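Long-range contacts in Chains: A (Unidentified, PDB 6ZM9), which cleaves S-adenosylmethionine as a phage-encoded SAM lyase, a reaction that yields 5'-methylthioadenosine, here bound between subunits: residues 52-57 with 71-76; 15-20 with 100-105. All blocks are in the same frame, centred on the assembly; numbering follows the deposited sequence.

Overall arrangement
Contact 1 is the hairpin of strands 49-59 and 66-77, and contact 2 joins strand 11-21 to the end of helix 84-101. Their centres lie about 11 Å apart, and they share one antiparallel sheet: strand 66-77 pairs with 49-59 on one side and with 11-21 on the other. Val72 N to Val17 O and Ile74 N to Ile15 O, both 2.8 Å, are probable hydrogen bonds stitching the contacts together, while Gln54 NE2 packs 3.7 Å from Phe16 CD2. Both supply residues to the 5'-methylthioadenosine pocket. Contact 1 lines the ribose, with one hydrogen bond from Ser71, whereas contact 2 also grips a proline that Glu69 and Gly22 also hydrogen-bond.

Contact 1 (52-57 with 71-76); sequences VAQRGV and SVQIII. With MTA (5'-deoxy-5'-methylthioadenosine), chain F; MTA (5'-deoxy-5'-methylthioadenosine), chain B.
Val52, Ala53 and Gln54 pair with Gln73, Val72 and Ser71 in an antiparallel beta hairpin walling the 5'-methylthioadenosine pocket. Val52 and Gln73 are a hydrogen-bonded pair, Val52 N to Gln73 O at 2.8 Å and Gln73 N to Val52 O at 2.9 Å; Gln54 and Ser71 form the next such pair. Ala53 and Val72 make the non-hydrogen-bonded pair between them, and Val72 turns its branches to the opposite sheet face, against Ile29 of helix 29-43.

Val52, Gln54, Ser71 and Gln73 share the other face, which packs against neighbouring subunits. The extended Gln54 chain crosses that of Gln73 with the amide planes 63° apart, and Gln73 NE2 donates to Gln54 OE1 (3.0 Å, 152° at the hydrogen), a bond suited to two buried amides. Gln54 NE2 lies 3.1 Å from Ser71 OG. With chi1 at 64°, Ser71 OG sits between the backbone N and the carbonyl carbon and hydrogen-bonds ribose O2' of the chain F ligand at 2.8 Å. Its short hydroxyl suits a site this close to the sheet. Gly56 CA comes within 3.3 Å of O3' of the same copy, permitted by its lack of a side chain. Val52 CG2 meets Ile75 CD1 at 3.9 Å, and Ile75 O lies 3.3 Å from C2 of the chain B copy.

Glu69 of the same chain, and Ser50 and Ile77 of the second subunit, also hydrogen-bond the chain F copy: a ligand pocket at a subunit interface, consistent with the active site, walled by a beta hairpin.

Contact 2 (15-20 with 100-105); sequences IFVGLN and EDFKQE. With PRO (proline), chain E.
Gln104 reaches across to Gly18 and Asn20 just beyond a Schellman motif that ends helix 84-101, joining the helix terminus to the end of strand 11-21. In that motif Lys103 takes positive phi, Lys103 N bonds to Glu100 O, and Gln104 N reaches back to Arg99 O. The reversal carries the chain out of the helix and turns Gln104 toward the strand.

The polar part of the contact is gathered on one amide. The Gln104 chain bends at chi2 (-66°), swinging CD to within 3.3 Å of Gly18 O. Both N-H groups of its NE2 are used, each with the acceptor close to the amide plane: one bonds to Asn20 O across the contact (2.8 Å, 167° at the hydrogen), the other to Phe102 O in its own segment (2.8 Å, 174°). Two such straight bonds hold the amide in this orientation. A glutamine suits this place because it donates twice on one side and offers an acceptor on the other. That acceptor, OE1, takes a hydrogen bond of 2.7 Å from a water, which in turn accepts one from Gly18 N. Gly18, without a side chain, fits beside OE1 and proline CD.

Apolar contact is slighter. Val17 CG1, in one of two modelled conformers, approaches the Phe102 ring obliquely, and the ring also packs edge-to-face with Tyr27; Val17 itself leans on Leu98 of the helix.

The bound proline lies between the segments. Its N donates to Asn20 O at 3.2 Å, so that carbonyl serves both the ligand and Gln104, while Gln104 OE1 is 2.7 Å from the same proline N. Glu105 N donates to the carboxylate oxygen OXT of the proline at 2.9 Å.

Contact 1 (52-57 with 71-76)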
loop_
_atom_site.group_PDB
_atom_site.type_symbol
_atom_site.label_atom_id
_atom_site.label_comp_id
_atom_site.label_asym_id
_atom_site.label_seq_id
_atom_site.Cartn_x
_atom_site.Cartn_y
_atom_site.Cartn_z
ATOM N N VAL A 52 -7.321 -0.828 3.676
ATOM C CA VAL A 52 -7.283 -1.258 2.284
ATOM C C VAL A 52 -7.836 -2.678 2.191
ATOM O O VAL A 52 -7.315 -3.603 2.825
ATOM C CB VAL A 52 -5.841 -1.225 1.750
ATOM C CG1 VAL A 52 -5.777 -1.703 0.301
ATOM C CG2 VAL A 52 -5.251 0.171 1.882
ATOM N N ALA A 53 -8.865 -2.853 1.372
ATOM C CA ALA A 53 -9.365 -4.189 1.097
ATOM C C ALA A 53 -8.419 -4.923 0.156
ATOM O O ALA A 53 -7.888 -4.339 -0.791
ATOM C CB ALA A 53 -10.743 -4.099 0.450
ATOM N N GLN A 54 -8.230 -6.210 0.421
ATOM C CA GLN A 54 -7.268 -7.015 -0.303
ATOM C C GLN A 54 -7.829 -8.407 -0.513
ATOM O O GLN A 54 -8.771 -8.832 0.165
ATOM C CB GLN A 54 -5.977 -7.257 0.490
ATOM C CG GLN A 54 -5.411 -6.047 1.124
ATOM C CD GLN A 54 -4.066 -6.303 1.757
ATOM O OE1 GLN A 54 -3.101 -5.601 1.481
ATOM N NE2 GLN A 54 -4.008 -7.280 2.652
ATOM N N ARG A 55 -7.213 -9.128 -1.442
ATOM C CA ARG A 55 -7.255 -10.585 -1.453
ATOM C C ARG A 55 -5.950 -11.060 -0.833
ATOM O O ARG A 55 -4.882 -10.501 -1.102
ATOM C CB ARG A 55 -7.431 -11.150 -2.856
ATOM C CG ARG A 55 -8.764 -10.779 -3.462
ATOM C CD ARG A 55 -9.939 -11.493 -2.800
ATOM N NE ARG A 55 -10.026 -12.885 -3.216
ATOM C CZ ARG A 55 -10.744 -13.815 -2.596
ATOM N NH1 ARG A 55 -11.430 -13.533 -1.499
ATOM N NH2 ARG A 55 -10.768 -15.045 -3.089
ATOM N N GLY A 56 -6.038 -12.057 0.035
ATOM C CA GLY A 56 -4.870 -12.557 0.726
ATOM C C GLY A 56 -4.750 -14.056 0.567
ATOM O O GLY A 56 -5.737 -14.779 0.446
ATOM N N VAL A 57 -3.503 -14.517 0.599
ATOM C CA VAL A 57 -3.164 -15.932 0.545
ATOM C C VAL A 57 -2.313 -16.232 1.768
ATOM O O VAL A 57 -1.330 -15.525 2.032
ATOM C CB VAL A 57 -2.405 -16.263 -0.751
ATOM C CG1 VAL A 57 -1.923 -17.692 -0.771
ATOM C CG2 VAL A 57 -3.284 -15.972 -1.959
ATOM N N SER A 71 -9.012 -9.805 2.936
ATOM C CA SER A 71 -8.263 -9.338 4.086
ATOM C C SER A 71 -8.204 -7.816 4.064
ATOM O O SER A 71 -8.687 -7.162 3.136
ATOM C CB SER A 71 -6.863 -9.952 4.155
ATOM O OG SER A 71 -6.086 -9.550 3.048
ATOM N N VAL A 72 -7.621 -7.253 5.124
ATOM C CA VAL A 72 -7.541 -5.811 5.303
ATOM C C VAL A 72 -6.109 -5.464 5.659
ATOM O O VAL A 72 -5.509 -6.103 6.531
ATOM C CB VAL A 72 -8.481 -5.299 6.415
ATOM C CG1 VAL A 72 -8.382 -3.770 6.557
ATOM C CG2 VAL A 72 -9.898 -5.729 6.129
ATOM N N GLN A 73 -5.567 -4.456 4.991
ATOM C CA GLN A 73 -4.316 -3.829 5.394
ATOM C C GLN A 73 -4.646 -2.495 6.059
ATOM O O GLN A 73 -5.208 -1.599 5.417
ATOM C CB GLN A 73 -3.408 -3.635 4.178
ATOM C CG GLN A 73 -2.097 -2.944 4.518
ATOM C CD GLN A 73 -1.251 -2.566 3.321
ATOM O OE1 GLN A 73 -0.331 -1.764 3.451
ATOM N NE2 GLN A 73 -1.512 -3.182 2.180
ATOM N N ILE A 74 -4.303 -2.373 7.340
ATOM C CA ILE A 74 -4.487 -1.138 8.094
ATOM C C ILE A 74 -3.189 -0.355 8.012
ATOM O O ILE A 74 -2.118 -0.898 8.312
ATOM C CB ILE A 74 -4.836 -1.437 9.567
ATOM C CG1 ILE A 74 -5.988 -2.437 9.676
ATOM C CG2 ILE A 74 -5.156 -0.120 10.305
ATOM C CD1 ILE A 74 -6.315 -2.850 11.112
ATOM N N ILE A 75 -3.277 0.911 7.600
ATOM C CA ILE A 75 -2.114 1.788 7.467
ATOM C C ILE A 75 -2.277 2.908 8.486
ATOM O O ILE A 75 -3.260 3.658 8.437
ATOM C CB ILE A 75 -1.991 2.361 6.046
ATOM C CG1 ILE A 75 -1.905 1.229 5.024
ATOM C CG2 ILE A 75 -0.796 3.295 5.949
ATOM C CD1 ILE A 75 -2.071 1.679 3.577
ATOM N N ILE A 76 -1.298 3.053 9.383
ATOM C CA ILE A 76 -1.353 4.048 10.450
ATOM C C ILE A 76 -0.113 4.919 10.351
ATOM O O ILE A 76 1.007 4.420 10.500
ATOM C CB ILE A 76 -1.406 3.392 11.840
ATOM C CG1 ILE A 76 -2.698 2.605 12.020
ATOM C CG2 ILE A 76 -1.275 4.465 12.924
ATOM C CD1 ILE A 76 -2.690 1.689 13.226
HETATM C CS MTA F . -1.548 -13.262 8.359
HETATM S "S5'" MTA F . -2.879 -13.901 7.394
HETATM C "C5'" MTA F . -3.821 -12.398 7.075
HETATM C "C4'" MTA F . -3.468 -11.661 5.798
HETATM O "O4'" MTA F . -2.082 -11.285 5.842
HETATM C "C2'" MTA F . -2.719 -11.622 3.556
HETATM O "O2'" MTA F . -3.462 -10.507 3.090
HETATM C "C3'" MTA F . -3.624 -12.432 4.488
HETATM O "O3'" MTA F . -4.965 -12.506 4.036
HETATM C "C1'" MTA F . -1.600 -11.173 4.509
HETATM N N9 MTA F . -0.385 -11.964 4.383
HETATM C C8 MTA F . -0.077 -13.162 4.975
HETATM N N7 MTA F . 1.145 -13.581 4.745
HETATM C C5 MTA F . 1.682 -12.588 3.936
HETATM C C6 MTA F . 2.971 -12.387 3.403
HETATM N N6 MTA F . 4.009 -13.209 3.611
HETATM N N1 MTA F . 3.180 -11.260 2.679
HETATM C C2 MTA F . 2.167 -10.401 2.513
HETATM N N3 MTA F . 0.925 -10.474 2.983
HETATM C C4 MTA F . 0.741 -11.597 3.694
HETATM C CS MTA B . -6.269 13.331 5.579
HETATM S "S5'" MTA B . -7.925 12.726 5.605
HETATM C "C5'" MTA B . -7.960 11.761 4.084
HETATM C "C4'" MTA B . -7.599 10.296 4.228
HETATM O "O4'" MTA B . -6.268 10.191 4.760
HETATM C "C2'" MTA B . -7.532 8.279 5.461
HETATM O "O2'" MTA B . -7.650 7.358 4.390
HETATM C "C3'" MTA B . -8.464 9.459 5.169
HETATM O "O3'" MTA B . -9.698 9.064 4.596
HETATM C "C1'" MTA B . -6.152 8.955 5.451
HETATM N N9 MTA B . -5.626 9.210 6.783
HETATM C C8 MTA B . -5.872 10.276 7.612
HETATM N N7 MTA B . -5.167 10.275 8.718
HETATM C C5 MTA B . -4.403 9.118 8.616
HETATM C C6 MTA B . -3.388 8.573 9.427
HETATM N N6 MTA B . -2.939 9.140 10.556
HETATM N N1 MTA B . -2.796 7.428 9.004
HETATM C C2 MTA B . -3.196 6.884 7.848
HETATM N N3 MTA B . -4.120 7.318 6.995
HETATM C C4 MTA B . -4.693 8.449 7.435
#

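Contact 2 (15-20 with 100-105)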
loop_
_atom_site.group_PDB
_atom_site.type_symbol
_atom_site.label_atom_id
_atom_site.label_comp_id
_atom_site.label_asym_id
_atom_site.label_seq_id
_atom_site.Cartn_x
_atom_site.Cartn_y
_atom_site.Cartn_z
ATOM N N ILE A 15 -0.825 -3.238 9.471
ATOM C CA ILE A 15 -1.365 -4.433 10.105
ATOM C C ILE A 15 -2.187 -5.190 9.068
ATOM O O ILE A 15 -3.018 -4.593 8.384
ATOM C CB ILE A 15 -2.247 -4.076 11.315
ATOM C CG1 ILE A 15 -1.487 -3.200 12.313
ATOM C CG2 ILE A 15 -2.780 -5.337 11.992
ATOM C CD1 ILE A 15 -2.341 -2.724 13.471
ATOM N N PHE A 16 -1.956 -6.499 8.957
ATOM C CA PHE A 16 -2.686 -7.344 8.025
ATOM C C PHE A 16 -3.602 -8.276 8.800
ATOM O O PHE A 16 -3.122 -9.074 9.621
ATOM C CB PHE A 16 -1.710 -8.143 7.182
ATOM C CG PHE A 16 -0.837 -7.302 6.299
ATOM C CD1 PHE A 16 0.348 -6.755 6.761
ATOM C CD2 PHE A 16 -1.216 -7.052 4.999
ATOM C CE1 PHE A 16 1.157 -5.985 5.921
ATOM C CE2 PHE A 16 -0.406 -6.297 4.138
ATOM C CZ PHE A 16 0.776 -5.769 4.592
ATOM N N VAL A 17 -4.910 -8.188 8.518
ATOM C CA VAL A 17 -5.946 -8.952 9.216
ATOM C C VAL A 17 -6.806 -9.662 8.176
ATOM O O VAL A 17 -7.430 -8.996 7.340
ATOM C CB VAL A 17 -6.867 -8.053 10.067
ATOM C CG1 VAL A 17 -7.802 -8.921 10.916
ATOM C CG2 VAL A 17 -6.093 -7.091 10.950
ATOM N N GLY A 18 -6.885 -10.985 8.258
ATOM C CA GLY A 18 -7.764 -11.737 7.395
ATOM C C GLY A 18 -9.211 -11.758 7.862
ATOM O O GLY A 18 -9.538 -11.476 9.020
ATOM N N LEU A 19 -10.101 -12.111 6.929
ATOM C CA LEU A 19 -11.542 -12.060 7.145
ATOM C C LEU A 19 -12.193 -13.429 7.042
ATOM O O LEU A 19 -13.411 -13.543 7.254
ATOM C CB LEU A 19 -12.201 -11.078 6.172
ATOM C CG LEU A 19 -11.672 -9.642 6.300
ATOM C CD1 LEU A 19 -12.263 -8.789 5.207
ATOM C CD2 LEU A 19 -11.950 -9.039 7.657
ATOM N N ASN A 20 -11.423 -14.467 6.730
ATOM C CA ASN A 20 -11.892 -15.834 6.846
ATOM C C ASN A 20 -11.617 -16.335 8.256
ATOM O O ASN A 20 -10.648 -15.918 8.900
ATOM C CB ASN A 20 -11.082 -16.766 5.941
ATOM C CG ASN A 20 -11.724 -17.022 4.593
ATOM O OD1 ASN A 20 -12.407 -16.170 4.027
ATOM N ND2 ASN A 20 -11.442 -18.198 4.035
ATOM N N GLU A 100 -7.676 -11.620 18.301
ATOM C CA GLU A 100 -8.723 -12.246 19.098
ATOM C C GLU A 100 -10.102 -11.943 18.525
ATOM O O GLU A 100 -10.947 -12.833 18.382
ATOM C CB GLU A 100 -8.652 -11.726 20.532
ATOM C CG GLU A 100 -9.867 -12.162 21.355
ATOM C CD GLU A 100 -9.867 -11.688 22.798
ATOM O OE1 GLU A 100 -8.783 -11.529 23.385
ATOM O OE2 GLU A 100 -10.961 -11.486 23.376
ATOM N N ASP A 101 -10.360 -10.667 18.223
ATOM C CA ASP A 101 -11.712 -10.254 17.874
ATOM C C ASP A 101 -12.179 -10.910 16.585
ATOM O O ASP A 101 -13.384 -11.124 16.396
ATOM C CB ASP A 101 -11.784 -8.735 17.729
ATOM C CG ASP A 101 -11.514 -8.002 19.037
ATOM O OD1 ASP A 101 -11.271 -8.656 20.076
ATOM O OD2 ASP A 101 -11.518 -6.759 19.006
ATOM N N PHE A 102 -11.254 -11.193 15.672
ATOM C CA PHE A 102 -11.580 -11.815 14.396
ATOM C C PHE A 102 -11.195 -13.286 14.352
ATOM O O PHE A 102 -11.268 -13.903 13.289
ATOM C CB PHE A 102 -11.047 -10.954 13.252
ATOM C CG PHE A 102 -11.743 -9.627 13.189
ATOM C CD1 PHE A 102 -13.044 -9.551 12.729
ATOM C CD2 PHE A 102 -11.171 -8.490 13.724
ATOM C CE1 PHE A 102 -13.730 -8.358 12.730
ATOM C CE2 PHE A 102 -11.869 -7.278 13.732
ATOM C CZ PHE A 102 -13.143 -7.218 13.231
ATOM N N LYS A 103 -10.881 -13.877 15.506
ATOM C CA LYS A 103 -10.695 -15.322 15.624
ATOM C C LYS A 103 -9.611 -15.828 14.679
ATOM O O LYS A 103 -9.732 -16.910 14.094
ATOM C CB LYS A 103 -12.009 -16.077 15.415
ATOM C CG LYS A 103 -13.089 -15.684 16.400
ATOM C CD LYS A 103 -14.342 -16.507 16.152
ATOM C CE LYS A 103 -15.454 -16.217 17.117
ATOM N NZ LYS A 103 -16.630 -17.075 16.772
ATOM N N GLN A 104 -8.545 -15.042 14.537
ATOM C CA GLN A 104 -7.514 -15.317 13.545
ATOM C C GLN A 104 -6.364 -16.154 14.088
ATOM O O GLN A 104 -5.966 -16.033 15.246
ATOM C CB GLN A 104 -6.941 -13.999 13.010
ATOM C CG GLN A 104 -7.967 -13.167 12.281
ATOM C CD GLN A 104 -8.408 -13.847 11.019
ATOM O OE1 GLN A 104 -7.619 -14.018 10.091
ATOM N NE2 GLN A 104 -9.665 -14.255 10.972
ATOM N N GLU A 105 -5.782 -16.961 13.200
ATOM C CA GLU A 105 -4.587 -17.716 13.551
ATOM C C GLU A 105 -3.378 -16.801 13.677
ATOM O O GLU A 105 -2.535 -16.992 14.562
ATOM C CB GLU A 105 -4.282 -18.812 12.532
ATOM C CG GLU A 105 -3.153 -19.706 13.022
ATOM C CD GLU A 105 -2.756 -20.788 12.049
ATOM O OE1 GLU A 105 -2.392 -20.480 10.897
ATOM O OE2 GLU A 105 -2.786 -21.958 12.463
HETATM N N PRO E . -7.542 -15.834 8.107
HETATM C CA PRO E . -7.688 -17.280 8.277
HETATM C C PRO E . -7.680 -17.725 9.729
HETATM O O PRO E . -8.281 -18.751 10.075
HETATM C CB PRO E . -6.441 -17.823 7.584
HETATM C CG PRO E . -5.460 -16.633 7.634
HETATM C CD PRO E . -6.128 -15.443 8.184
HETATM O OXT PRO E . -7.049 -17.082 10.566
HETATM O O HOH W 1 -5.442 -12.354 10.200
#